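Local coordinates for protein type II restriction enzyme NgoMIV (PDB 4ABT) that cuts double-stranded DNA at the sequence 5'-GCCGGC-3' after the first G, working as a magnesium-dependent homotetramer, at residues 182-187 with 215-220; 140-145 with 178-183. All coordinates share one frame; numbering follows the deposited sequence.

Contact 1 of 2, residues 182-187 with 215-220; sequences ASISCK and HIVVVT. With CA (calcium ion), chain F; nucleotides of chain D.
Strands 182-187 and 215-220 are the two parallel strands of a beta-alpha-beta unit, joined through helix 197-208, in the central sheet of a PD-(D/E)XK nuclease. Five backbone hydrogen bonds zip them together. Ser183 N gives to His215 O, and Val219 N reaches Ser185 O at 2.7 Å. At the far end the side chain of Thr220 adds a sixth bond, from OG1 to Lys187 O (2.8 Å). Its OG1 lies anti to the backbone N (chi1 -169°), which swings the hydroxyl across to that carbonyl. On one face, Ile184 lies alongside Val217 and Val219, its CG2 3.7 Å from Val219 CG2 and 3.9 Å from Val217 CG2. Ser183, Ser185 and Lys187 lie on the other face. This C-terminal end of the strand reaches the metal site: Cys186 O binds the calcium ion at 2.5 Å. Lys187 bends at chi4 (-74°), and its NZ donates to water 3, 2.8 Å away. That water also binds the calcium and donates to OP2 of DC6 of chain D. Lys187 NZ is held as well by Asn197 and the carbonyl of Arg194. Ser183 OG accepts from water 1 and is hydrogen-bonded to Glu201 OE2 of helix 197-208.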
loop_
_atom_site.group_PDB
_atom_site.type_symbol
_atom_site.label_atom_id
_atom_site.label_comp_id
_atom_site.label_asym_id
_atom_site.label_seq_id
_atom_site.Cartn_x
_atom_site.Cartn_y
_atom_site.Cartn_z
ATOM N N ALA B 182 -1.049 -19.313 -7.895
ATOM C CA ALA B 182 -0.160 -18.383 -8.596
ATOM C C ALA B 182 -0.912 -17.619 -9.644
ATOM O O ALA B 182 -1.816 -18.155 -10.272
ATOM C CB ALA B 182 0.981 -19.140 -9.281
ATOM N N SER B 183 -0.500 -16.373 -9.862
ATOM C CA SER B 183 -0.940 -15.581 -11.015
ATOM C C SER B 183 0.338 -15.328 -11.765
ATOM O O SER B 183 1.324 -14.900 -11.166
ATOM C CB SER B 183 -1.514 -14.257 -10.519
ATOM O OG SER B 183 -1.331 -13.210 -11.452
ATOM N N ILE B 184 0.357 -15.616 -13.062
ATOM C CA ILE B 184 1.559 -15.464 -13.878
ATOM C C ILE B 184 1.257 -14.475 -14.994
ATOM O O ILE B 184 0.477 -14.808 -15.857
ATOM C CB ILE B 184 1.996 -16.837 -14.499
ATOM C CG1 ILE B 184 2.137 -17.910 -13.410
ATOM C CG2 ILE B 184 3.336 -16.704 -15.138
ATOM C CD1 ILE B 184 2.412 -19.360 -13.895
ATOM N N SER B 185 1.863 -13.280 -14.987
ATOM C CA SER B 185 1.729 -12.323 -16.113
ATOM C C SER B 185 2.805 -12.549 -17.195
ATOM O O SER B 185 3.978 -12.674 -16.883
ATOM C CB SER B 185 1.942 -10.898 -15.657
ATOM O OG SER B 185 0.813 -10.350 -14.983
ATOM N N CYS B 186 2.393 -12.569 -18.456
ATOM C CA CYS B 186 3.289 -12.675 -19.588
ATOM C C CYS B 186 3.421 -11.374 -20.373
ATOM O O CYS B 186 2.450 -10.674 -20.627
ATOM C CB CYS B 186 2.785 -13.787 -20.483
ATOM S SG CYS B 186 2.690 -15.326 -19.640
ATOM N N LYS B 187 4.646 -11.023 -20.717
ATOM C CA LYS B 187 4.909 -9.844 -21.544
ATOM C C LYS B 187 5.956 -10.231 -22.608
ATOM O O LYS B 187 7.150 -10.381 -22.349
ATOM C CB LYS B 187 5.257 -8.578 -20.711
ATOM C CG LYS B 187 4.190 -8.266 -19.589
ATOM C CD LYS B 187 4.276 -6.870 -18.965
ATOM C CE LYS B 187 2.936 -6.417 -18.349
ATOM N NZ LYS B 187 1.865 -6.022 -19.391
ATOM N N HIS B 215 1.563 -16.779 -5.309
ATOM C CA HIS B 215 2.733 -16.341 -6.053
ATOM C C HIS B 215 2.319 -15.263 -7.032
ATOM O O HIS B 215 1.317 -15.382 -7.642
ATOM C CB HIS B 215 3.370 -17.505 -6.834
ATOM C CG HIS B 215 3.983 -18.563 -5.957
ATOM N ND1 HIS B 215 3.264 -19.638 -5.457
ATOM C CD2 HIS B 215 5.237 -18.711 -5.493
ATOM C CE1 HIS B 215 4.057 -20.411 -4.739
ATOM N NE2 HIS B 215 5.255 -19.855 -4.720
ATOM N N ILE B 216 3.079 -14.186 -7.176
ATOM C CA ILE B 216 2.747 -13.174 -8.167
ATOM C C ILE B 216 3.994 -12.983 -8.984
ATOM O O ILE B 216 4.969 -12.446 -8.452
ATOM C CB ILE B 216 2.347 -11.818 -7.527
ATOM C CG1 ILE B 216 1.097 -12.019 -6.648
ATOM C CG2 ILE B 216 2.105 -10.735 -8.623
ATOM C CD1 ILE B 216 0.610 -10.741 -5.908
ATOM N N VAL B 217 3.981 -13.422 -10.248
ATOM C CA VAL B 217 5.198 -13.461 -11.012
ATOM C C VAL B 217 4.963 -12.900 -12.410
ATOM O O VAL B 217 3.816 -12.793 -12.859
ATOM C CB VAL B 217 5.860 -14.899 -11.079
ATOM C CG1 VAL B 217 6.368 -15.424 -9.648
ATOM C CG2 VAL B 217 4.997 -15.889 -11.754
ATOM N N VAL B 218 6.061 -12.534 -13.081
ATOM C CA VAL B 218 5.984 -11.982 -14.420
ATOM C C VAL B 218 6.976 -12.761 -15.265
ATOM O O VAL B 218 8.148 -12.947 -14.855
ATOM C CB VAL B 218 6.293 -10.432 -14.421
ATOM C CG1 VAL B 218 6.251 -9.833 -15.834
ATOM C CG2 VAL B 218 5.275 -9.639 -13.499
ATOM N N VAL B 219 6.541 -13.208 -16.437
ATOM C CA VAL B 219 7.465 -13.825 -17.407
ATOM C C VAL B 219 7.553 -12.901 -18.649
ATOM O O VAL B 219 6.508 -12.385 -19.126
ATOM C CB VAL B 219 6.990 -15.269 -17.832
ATOM C CG1 VAL B 219 8.017 -15.957 -18.702
ATOM C CG2 VAL B 219 6.659 -16.137 -16.610
ATOM N N THR B 220 8.768 -12.681 -19.163
ATOM C CA THR B 220 8.959 -11.718 -20.273
ATOM C C THR B 220 10.050 -12.235 -21.250
ATOM O O THR B 220 10.939 -12.969 -20.836
ATOM C CB THR B 220 9.322 -10.313 -19.758
ATOM O OG1 THR B 220 9.235 -9.381 -20.829
ATOM C CG2 THR B 220 10.755 -10.252 -19.114
HETATM CA CA CA F . 0.147 -9.978 -20.070
ATOM P P DC D 6 2.028 -8.831 -24.678
ATOM O OP1 DC D 6 2.801 -10.095 -24.536
ATOM O OP2 DC D 6 1.996 -7.872 -23.533
ATOM O "O5'" DC D 6 2.404 -7.994 -25.960
ATOM C "C5'" DC D 6 2.488 -8.744 -27.180
ATOM C "C4'" DC D 6 2.825 -7.824 -28.348
ATOM O "O4'" DC D 6 1.765 -6.854 -28.382
ATOM C "C3'" DC D 6 4.133 -7.030 -28.254
ATOM O "O3'" DC D 6 4.708 -7.237 -29.512
ATOM C "C2'" DC D 6 3.770 -5.596 -27.992
ATOM C "C1'" DC D 6 2.313 -5.529 -28.476
ATOM N N1 DC D 6 1.473 -4.525 -27.669
ATOM C C2 DC D 6 1.013 -3.339 -28.263
ATOM O O2 DC D 6 1.301 -3.164 -29.472
ATOM N N3 DC D 6 0.257 -2.446 -27.523
ATOM C C4 DC D 6 -0.019 -2.714 -26.221
ATOM N N4 DC D 6 -0.721 -1.848 -25.457
ATOM C C5 DC D 6 0.458 -3.932 -25.620
ATOM C C6 DC D 6 1.198 -4.783 -26.361
HETATM O O HOH W 1 1.081 -11.939 -11.793
HETATM O O HOH W 2 0.309 -8.843 -17.820
HETATM O O HOH W 3 0.786 -8.016 -21.116
HETATM O O HOH W 4 -0.042 -11.458 -22.048
#

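Contact 2 of 2, residues 140-145 with 178-183; sequences DIIVTR and PLLHAS. With CA (calcium ion), chain F; nucleotides of chain D.
Strands 141-145 and 179-183 run antiparallel, at 148° between their directions, with a classic beta bulge where His181 and Ala182 both face Val143. Val143 O accepts two N-H groups in its carbonyl plane, His181 N at 2.8 Å and Ala182 N at 3.1 Å, the second on a lone pair. Val143 N returns a bond to Ala182 O. Beyond the bulge, Arg145 and Leu179 form a regular hydrogen-bonded pair, with N to O bonds in both directions.

Val143 and His181 lie side by side, and Val143 CG1 meets the edge of the imidazole at CD2 (3.8 Å). With chi1 at 178° the CB-CG bond of His181 points opposite its own N, and the ring runs beside the valine. Its NE2 is bonded to the carbonyl of Leu284. Val143 CG2 rests against Ala182 CB. On the face away from Val143 and Ala182, Ile142 and Leu180 cross at about a right angle, with Leu180 CD1 3.8 Å from Ile142 CB. The guanidinium of Arg145 leads away from this pairing and bonds carbonyls of Ala285 and Val286 of the second subunit.

Asp140, just before the strand, is a metal ligand. Its OD2 binds the calcium ion at 2.4 Å, and OP1 of DC5 of chain D binds the same ion at 2.3 Å. Asp140 OD1 stays 3.3 Å from the calcium, so the carboxylate grips through one oxygen. Cys186 O is a further ligand. Magnesium is the natural cofactor. One cation shared by the carboxylate and the phosphate probably offsets the repulsion that would arise between two anionic groups held so close.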
loop_
_atom_site.group_PDB
_atom_site.type_symbol
_atom_site.label_atom_id
_atom_site.label_comp_id
_atom_site.label_asym_id
_atom_site.label_seq_id
_atom_site.Cartn_x
_atom_site.Cartn_y
_atom_site.Cartn_z
ATOM N N ASP B 140 -3.056 -13.719 -16.646
ATOM C CA ASP B 140 -2.858 -14.352 -17.926
ATOM C C ASP B 140 -2.935 -15.837 -17.726
ATOM O O ASP B 140 -3.610 -16.517 -18.494
ATOM C CB ASP B 140 -1.505 -13.975 -18.570
ATOM C CG ASP B 140 -1.364 -12.465 -18.803
ATOM O OD1 ASP B 140 -2.411 -11.755 -18.956
ATOM O OD2 ASP B 140 -0.208 -11.987 -18.833
ATOM N N ILE B 141 -2.222 -16.334 -16.701
ATOM C CA ILE B 141 -2.156 -17.736 -16.460
ATOM C C ILE B 141 -2.371 -17.903 -14.938
ATOM O O ILE B 141 -1.760 -17.181 -14.138
ATOM C CB ILE B 141 -0.800 -18.262 -16.805
ATOM C CG1 ILE B 141 -0.441 -18.060 -18.290
ATOM C CG2 ILE B 141 -0.723 -19.741 -16.457
ATOM C CD1 ILE B 141 1.039 -18.208 -18.512
ATOM N N ILE B 142 -3.226 -18.825 -14.516
ATOM C CA ILE B 142 -3.302 -19.109 -13.100
ATOM C C ILE B 142 -2.794 -20.525 -12.804
ATOM O O ILE B 142 -2.819 -21.427 -13.665
ATOM C CB ILE B 142 -4.757 -18.856 -12.562
ATOM C CG1 ILE B 142 -5.744 -19.720 -13.301
ATOM C CG2 ILE B 142 -5.158 -17.353 -12.745
ATOM C CD1 ILE B 142 -7.059 -19.994 -12.557
ATOM N N VAL B 143 -2.324 -20.730 -11.587
ATOM C CA VAL B 143 -2.190 -22.069 -11.086
ATOM C C VAL B 143 -3.102 -22.210 -9.896
ATOM O O VAL B 143 -3.050 -21.394 -9.002
ATOM C CB VAL B 143 -0.796 -22.379 -10.644
ATOM C CG1 VAL B 143 -0.719 -23.897 -10.242
ATOM C CG2 VAL B 143 0.226 -22.023 -11.726
ATOM N N THR B 144 -3.932 -23.245 -9.861
ATOM C CA THR B 144 -4.850 -23.419 -8.729
ATOM C C THR B 144 -4.617 -24.798 -8.025
ATOM O O THR B 144 -3.953 -25.689 -8.564
ATOM C CB THR B 144 -6.334 -23.249 -9.138
ATOM O OG1 THR B 144 -6.670 -24.252 -10.087
ATOM C CG2 THR B 144 -6.588 -21.874 -9.806
ATOM N N ARG B 145 -5.117 -24.927 -6.803
ATOM C CA ARG B 145 -5.058 -26.174 -6.050
ATOM C C ARG B 145 -6.483 -26.439 -5.560
ATOM O O ARG B 145 -7.038 -25.617 -4.872
ATOM C CB ARG B 145 -4.133 -25.977 -4.833
ATOM C CG ARG B 145 -3.862 -27.220 -4.105
ATOM C CD ARG B 145 -3.196 -26.978 -2.872
ATOM N NE ARG B 145 -2.962 -28.268 -2.282
ATOM C CZ ARG B 145 -2.167 -28.476 -1.244
ATOM N NH1 ARG B 145 -1.534 -27.443 -0.689
ATOM N NH2 ARG B 145 -1.990 -29.708 -0.759
ATOM N N PRO B 178 -11.670 -23.687 -4.903
ATOM C CA PRO B 178 -10.232 -23.966 -5.050
ATOM C C PRO B 178 -9.395 -22.777 -4.695
ATOM O O PRO B 178 -9.834 -21.645 -4.839
ATOM C CB PRO B 178 -10.058 -24.211 -6.546
ATOM C CG PRO B 178 -11.438 -24.278 -7.098
ATOM C CD PRO B 178 -12.368 -23.644 -6.198
ATOM N N LEU B 179 -8.189 -23.050 -4.233
ATOM C CA LEU B 179 -7.242 -22.015 -3.896
ATOM C C LEU B 179 -6.476 -21.527 -5.109
ATOM O O LEU B 179 -6.048 -22.321 -5.933
ATOM C CB LEU B 179 -6.239 -22.556 -2.865
ATOM C CG LEU B 179 -6.928 -22.829 -1.529
ATOM C CD1 LEU B 179 -6.064 -23.727 -0.703
ATOM C CD2 LEU B 179 -7.101 -21.437 -0.869
ATOM N N LEU B 180 -6.259 -20.229 -5.179
ATOM C CA LEU B 180 -5.366 -19.632 -6.174
ATOM C C LEU B 180 -3.929 -19.762 -5.675
ATOM O O LEU B 180 -3.582 -19.208 -4.659
ATOM C CB LEU B 180 -5.735 -18.164 -6.391
ATOM C CG LEU B 180 -4.954 -17.422 -7.473
ATOM C CD1 LEU B 180 -4.992 -18.115 -8.817
ATOM C CD2 LEU B 180 -5.476 -15.998 -7.628
ATOM N N HIS B 181 -3.117 -20.518 -6.372
ATOM C CA HIS B 181 -1.737 -20.754 -6.007
ATOM C C HIS B 181 -0.815 -19.697 -6.644
ATOM O O HIS B 181 0.084 -19.222 -5.991
ATOM C CB HIS B 181 -1.320 -22.163 -6.490
ATOM C CG HIS B 181 0.110 -22.518 -6.209
ATOM N ND1 HIS B 181 0.610 -22.616 -4.933
ATOM C CD2 HIS B 181 1.130 -22.859 -7.042
ATOM C CE1 HIS B 181 1.884 -22.975 -4.981
ATOM N NE2 HIS B 181 2.224 -23.137 -6.250
ATOM N N ALA B 182 -1.049 -19.313 -7.895
ATOM C CA ALA B 182 -0.160 -18.383 -8.596
ATOM C C ALA B 182 -0.912 -17.619 -9.644
ATOM O O ALA B 182 -1.816 -18.155 -10.272
ATOM C CB ALA B 182 0.981 -19.140 -9.281
ATOM N N SER B 183 -0.500 -16.373 -9.862
ATOM C CA SER B 183 -0.940 -15.581 -11.015
ATOM C C SER B 183 0.338 -15.328 -11.765
ATOM O O SER B 183 1.324 -14.900 -11.166
ATOM C CB SER B 183 -1.514 -14.257 -10.519
ATOM O OG SER B 183 -1.331 -13.210 -11.452
HETATM CA CA CA F . 0.147 -9.978 -20.070
ATOM P P DC D 5 -2.399 -7.690 -21.093
ATOM O OP1 DC D 5 -1.887 -8.924 -20.477
ATOM O OP2 DC D 5 -1.943 -6.345 -20.680
ATOM O "O5'" DC D 5 -2.162 -7.846 -22.674
ATOM C "C5'" DC D 5 -2.252 -9.210 -23.273
ATOM C "C4'" DC D 5 -1.841 -9.105 -24.718
ATOM O "O4'" DC D 5 -2.793 -8.226 -25.344
ATOM C "C3'" DC D 5 -0.530 -8.363 -24.951
ATOM O "O3'" DC D 5 0.570 -9.304 -24.988
ATOM C "C2'" DC D 5 -0.685 -7.740 -26.316
ATOM C "C1'" DC D 5 -2.184 -7.478 -26.373
ATOM N N1 DC D 5 -2.597 -6.095 -26.223
ATOM C C2 DC D 5 -2.728 -5.290 -27.358
ATOM O O2 DC D 5 -2.502 -5.764 -28.488
ATOM N N3 DC D 5 -3.140 -3.998 -27.168
ATOM C C4 DC D 5 -3.404 -3.510 -25.922
ATOM N N4 DC D 5 -3.827 -2.258 -25.768
ATOM C C5 DC D 5 -3.230 -4.318 -24.764
ATOM C C6 DC D 5 -2.851 -5.593 -24.975
HETATM O O HOH W 2 0.309 -8.843 -17.820
HETATM O O HOH W 4 -0.042 -11.458 -22.048
HETATM O O HOH W 3 0.786 -8.016 -21.116
#

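Overall arrangement
From the N terminus, the chain first enters contact 2 along residues 140-145. It then makes a long excursion, mostly without regular structure, and returns through residues 178-183 to close that loop. The same strand runs on into contact 1, so Ala182 and Ser183 serve both. Helix 197-208 then carries the chain to strand 215-220, which closes contact 1. The two loops follow one another, overlapping at the shared strand without nesting. Strand 179-187 lies between its partners, antiparallel to one and parallel to the other. Where the contacts meet, Cys186 N is a probable hydrogen-bond donor to Asp140 OD2, 2.7 Å away. Both contacts supply ligands to one calcium ion at the DNA.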